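Local coordinates for protein alkaline serine protease (Pseudoalteromonas sp., PDB 1Y9Z) that probably hydrolyses peptide bonds in proteins as a subtilisin-like serine protease of a cold-living Antarctic bacterium, at residues K97-E101 and A102-Y106; S109-A112 and A113-C117. All coordinates share one frame; numbering follows the deposited sequence.

Interaction 1 is a tight beta hairpin at the end of the strand 92-100, and interaction 2 is the first turns of the helix 110-119 that follows it in the chain; their centres lie about 14 Å apart. The two meet directly. Val98 CG1 rests 3.9 Å from Ala113 CB, Trp104 CH2 packs 3.9 Å from Leu110 CA, and Tyr106 OH comes within 3.5 Å of Thr116 OG1. Phe99 in interaction 1 lines the pocket of the bound phenylmethanesulfonic acid. Interaction 2 stands further back, with the Leu110 side chain about 9 Å from that ligand, so the helix is a step removed from the pocket and touches the hairpin that helps to line it.

Interaction 1 (K97-E101 and A102-Y106); sequences KVFNE and AGWGY. With PMS (phenylmethanesulfonic acid), chain H.
Val98 meets two aromatic rings at once. With its CG1 anti to the carbonyl carbon (chi1 -62°), that methyl lies over a face of Tyr106, 3.9 Å from the ring centroid, while CB sits over the six-membered ring of Trp104 and CG2 comes 3.6 Å from Trp104 CZ3. Phe99, the next residue, takes the edge of Trp104's six-membered ring on its face from across the hairpin, a T-shaped stack with planes at 88° and centroids 5.6 Å apart. Phe99 CZ lies 3.6 Å from C4 of the bound phenylmethanesulfonic acid, so the hairpin supplies part of that pocket's wall.

The backbone bonds are those of a two-residue hairpin. Asn100 N gives a nearly straight bond to Gly103 O (2.8 Å), and Gly103 N returns one to Asn100 O (2.9 Å), closing a type I turn through Glu101 and Ala102. Val98 O accepts from Gly105 N and, at a poorer angle, from Tyr106 N, both on the same face of its carbonyl plane.

In the subtilisin-like fold, strand 92-100 runs parallel to strand 25-30, with Val98 bonded through its backbone to Asp30; the hairpin adds strand 103-104 antiparallel at its end, while the side chains of Val98 and Tyr106 pack on Ala113 of helix 110-119.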
# COMPACT_ATOMS: atom_id res chain seq x y z
N LYS A 97 10.09 -9.28 14.20
CA LYS A 97 8.93 -8.59 14.74
C LYS A 97 9.31 -7.61 15.85
O LYS A 97 9.67 -8.02 16.95
CB LYS A 97 7.93 -9.63 15.27
CG LYS A 97 6.62 -9.07 15.80
CD LYS A 97 5.77 -10.20 16.36
CE LYS A 97 4.51 -9.69 17.03
NZ LYS A 97 3.79 -10.81 17.71
N VAL A 98 9.22 -6.32 15.55
CA VAL A 98 9.57 -5.29 16.52
C VAL A 98 8.34 -4.61 17.12
O VAL A 98 8.44 -3.91 18.13
CB VAL A 98 10.48 -4.20 15.90
CG1 VAL A 98 11.80 -4.82 15.44
CG2 VAL A 98 9.77 -3.52 14.73
N PHE A 99 7.18 -4.82 16.51
CA PHE A 99 5.94 -4.21 17.00
C PHE A 99 4.90 -5.19 17.52
O PHE A 99 4.67 -6.24 16.93
CB PHE A 99 5.25 -3.40 15.89
CG PHE A 99 6.04 -2.22 15.40
CD1 PHE A 99 6.57 -2.23 14.11
CD2 PHE A 99 6.24 -1.11 16.20
CE1 PHE A 99 7.27 -1.13 13.62
CE2 PHE A 99 6.94 -0.00 15.72
CZ PHE A 99 7.46 -0.02 14.43
N ASN A 100 4.28 -4.81 18.63
CA ASN A 100 3.18 -5.58 19.21
C ASN A 100 1.98 -4.67 18.94
O ASN A 100 2.15 -3.55 18.46
CB ASN A 100 3.34 -5.77 20.72
CG ASN A 100 4.44 -6.73 21.08
OD1 ASN A 100 4.55 -7.82 20.50
ND2 ASN A 100 5.26 -6.36 22.06
N GLU A 101 0.79 -5.15 19.25
CA GLU A 101 -0.41 -4.36 19.05
C GLU A 101 -0.28 -3.00 19.74
O GLU A 101 -0.70 -1.97 19.20
CB GLU A 101 -1.62 -5.11 19.60
CG GLU A 101 -2.94 -4.36 19.47
CD GLU A 101 -4.10 -5.12 20.09
OE1 GLU A 101 -5.25 -4.67 19.95
OE2 GLU A 101 -3.86 -6.18 20.72
N ALA A 102 0.31 -3.00 20.93
CA ALA A 102 0.49 -1.78 21.71
C ALA A 102 1.55 -0.82 21.17
O ALA A 102 1.54 0.37 21.50
CB ALA A 102 0.82 -2.14 23.16
N GLY A 103 2.45 -1.33 20.33
CA GLY A 103 3.50 -0.50 19.77
C GLY A 103 4.85 -1.20 19.79
O GLY A 103 4.91 -2.42 19.87
N TRP A 104 5.93 -0.43 19.72
CA TRP A 104 7.27 -1.02 19.73
C TRP A 104 7.47 -1.84 21.01
O TRP A 104 7.34 -1.32 22.12
CB TRP A 104 8.34 0.07 19.63
CG TRP A 104 9.75 -0.45 19.61
CD1 TRP A 104 10.50 -0.86 20.68
CD2 TRP A 104 10.58 -0.63 18.46
NE1 TRP A 104 11.74 -1.28 20.27
CE2 TRP A 104 11.82 -1.15 18.91
CE3 TRP A 104 10.40 -0.40 17.08
CZ2 TRP A 104 12.87 -1.45 18.03
CZ3 TRP A 104 11.45 -0.70 16.21
CH2 TRP A 104 12.67 -1.21 16.69
N GLY A 105 7.78 -3.12 20.84
CA GLY A 105 7.98 -3.99 21.98
C GLY A 105 9.30 -4.75 21.94
O GLY A 105 9.58 -5.54 22.84
N TYR A 106 10.09 -4.51 20.90
CA TYR A 106 11.38 -5.18 20.75
C TYR A 106 12.22 -4.93 22.01
O TYR A 106 12.24 -3.82 22.53
CB TYR A 106 12.10 -4.63 19.52
CG TYR A 106 13.05 -5.61 18.86
CD1 TYR A 106 12.59 -6.84 18.38
CD2 TYR A 106 14.39 -5.29 18.66
CE1 TYR A 106 13.44 -7.73 17.72
CE2 TYR A 106 15.25 -6.17 18.00
CZ TYR A 106 14.77 -7.38 17.54
OH TYR A 106 15.62 -8.25 16.89
C PMS H . 3.96 3.92 9.05
S PMS H . 4.97 3.85 7.55
C1 PMS H . 4.72 3.50 10.33
C2 PMS H . 5.40 4.52 11.08
C3 PMS H . 6.11 4.18 12.28
C4 PMS H . 6.11 2.79 12.68
C5 PMS H . 5.44 1.78 11.95
C6 PMS H . 4.72 2.08 10.75
O2S PMS H . 6.33 4.24 7.91
O1S PMS H . 4.44 4.74 6.55

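Interaction 2 (S109-A112 and A113-C117); sequences SLVA and AIDTC
Ser109 and Ala113 are joined by the first main-chain bond of the helix 110-119, Ala113 N to Ser109 O at 3.1 Å, in the alpha/beta domain of the subtilisin-like fold. Ser109 is the N-cap: its side-chain OG accepts from Ala112 N (3.1 Å), a capping bond that occupies an amide with no helical carbonyl before it. The regular bonds go on from there, Ile114 N to Leu110 O and Asp115 N to Val111 O.

The tight side faces the sheet. Ala113 and Ile114 are buried against Ile29, Ala113 also against Val96, and Cys117 ties the helix covalently to Cys27 of the strand 25-30. Ile114 CG1 lies against Leu110 O (3.3 Å), whereas the two side chains only brush, Leu110 CG standing 4.2 Å from Ile114 CD1.

Val111 and Asp115, both partly exposed, form the looser flank. They lie side by side and point the same way, with OD2 of Asp115 3.7 Å from Val111 CG1, and each also touches helix 137-148, Val111 at Ala142 and Asp115 at His146. An alanine in place of Asp115 would remove the carboxylate, and is likely to leave a gap beside Val111 CG1 and His146 without that packing partner.

Further along, Thr116 grips one carbonyl twice. With OG1 anti to its carbonyl carbon (chi1 -64°), the hydroxyl turns back along the helix and donates to Ala112 O at 3.0 Å, while Thr116 N bonds the same oxygen at 2.9 Å from the opposite face of the carbonyl plane.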
# COMPACT_ATOMS: atom_id res chain seq x y z
N SER A 109 17.21 -2.31 20.25
CA SER A 109 17.13 -1.24 19.25
C SER A 109 16.85 -1.68 17.82
O SER A 109 16.86 -2.87 17.50
CB SER A 109 18.44 -0.47 19.25
OG SER A 109 19.48 -1.32 18.78
N LEU A 110 16.63 -0.69 16.95
CA LEU A 110 16.40 -0.95 15.54
C LEU A 110 17.71 -1.50 14.98
O LEU A 110 17.71 -2.41 14.15
CB LEU A 110 16.03 0.35 14.81
CG LEU A 110 15.90 0.26 13.28
CD1 LEU A 110 14.81 -0.73 12.91
CD2 LEU A 110 15.59 1.64 12.73
N VAL A 111 18.83 -0.96 15.45
CA VAL A 111 20.13 -1.43 15.00
C VAL A 111 20.25 -2.92 15.31
O VAL A 111 20.74 -3.69 14.49
CB VAL A 111 21.28 -0.66 15.70
CG1 VAL A 111 22.61 -1.39 15.51
CG2 VAL A 111 21.38 0.75 15.11
N ALA A 112 19.78 -3.33 16.49
CA ALA A 112 19.84 -4.74 16.87
C ALA A 112 18.96 -5.58 15.95
O ALA A 112 19.32 -6.71 15.61
CB ALA A 112 19.40 -4.90 18.32
N ALA A 113 17.81 -5.04 15.56
CA ALA A 113 16.89 -5.75 14.67
C ALA A 113 17.56 -5.95 13.32
O ALA A 113 17.47 -7.03 12.72
CB ALA A 113 15.60 -4.95 14.51
N ILE A 114 18.23 -4.92 12.82
CA ILE A 114 18.92 -5.02 11.55
C ILE A 114 20.06 -6.03 11.68
O ILE A 114 20.26 -6.86 10.79
CB ILE A 114 19.47 -3.64 11.11
CG1 ILE A 114 18.31 -2.67 10.89
CG2 ILE A 114 20.28 -3.79 9.82
CD1 ILE A 114 18.74 -1.24 10.62
N ASP A 115 20.79 -5.99 12.79
CA ASP A 115 21.88 -6.94 13.01
C ASP A 115 21.32 -8.36 12.92
O ASP A 115 21.93 -9.24 12.32
CB ASP A 115 22.52 -6.77 14.39
CG ASP A 115 23.32 -5.49 14.52
OD1 ASP A 115 23.84 -4.99 13.50
OD2 ASP A 115 23.45 -4.99 15.65
N THR A 116 20.17 -8.58 13.54
CA THR A 116 19.53 -9.89 13.54
C THR A 116 19.17 -10.30 12.11
O THR A 116 19.39 -11.45 11.70
CB THR A 116 18.25 -9.88 14.41
OG1 THR A 116 18.63 -9.63 15.77
CG2 THR A 116 17.52 -11.21 14.32
N CYS A 117 18.63 -9.36 11.34
CA CYS A 117 18.28 -9.62 9.96
C CYS A 117 19.49 -10.15 9.19
O CYS A 117 19.39 -11.12 8.44
CB CYS A 117 17.83 -8.33 9.29
SG CYS A 117 16.09 -7.83 9.48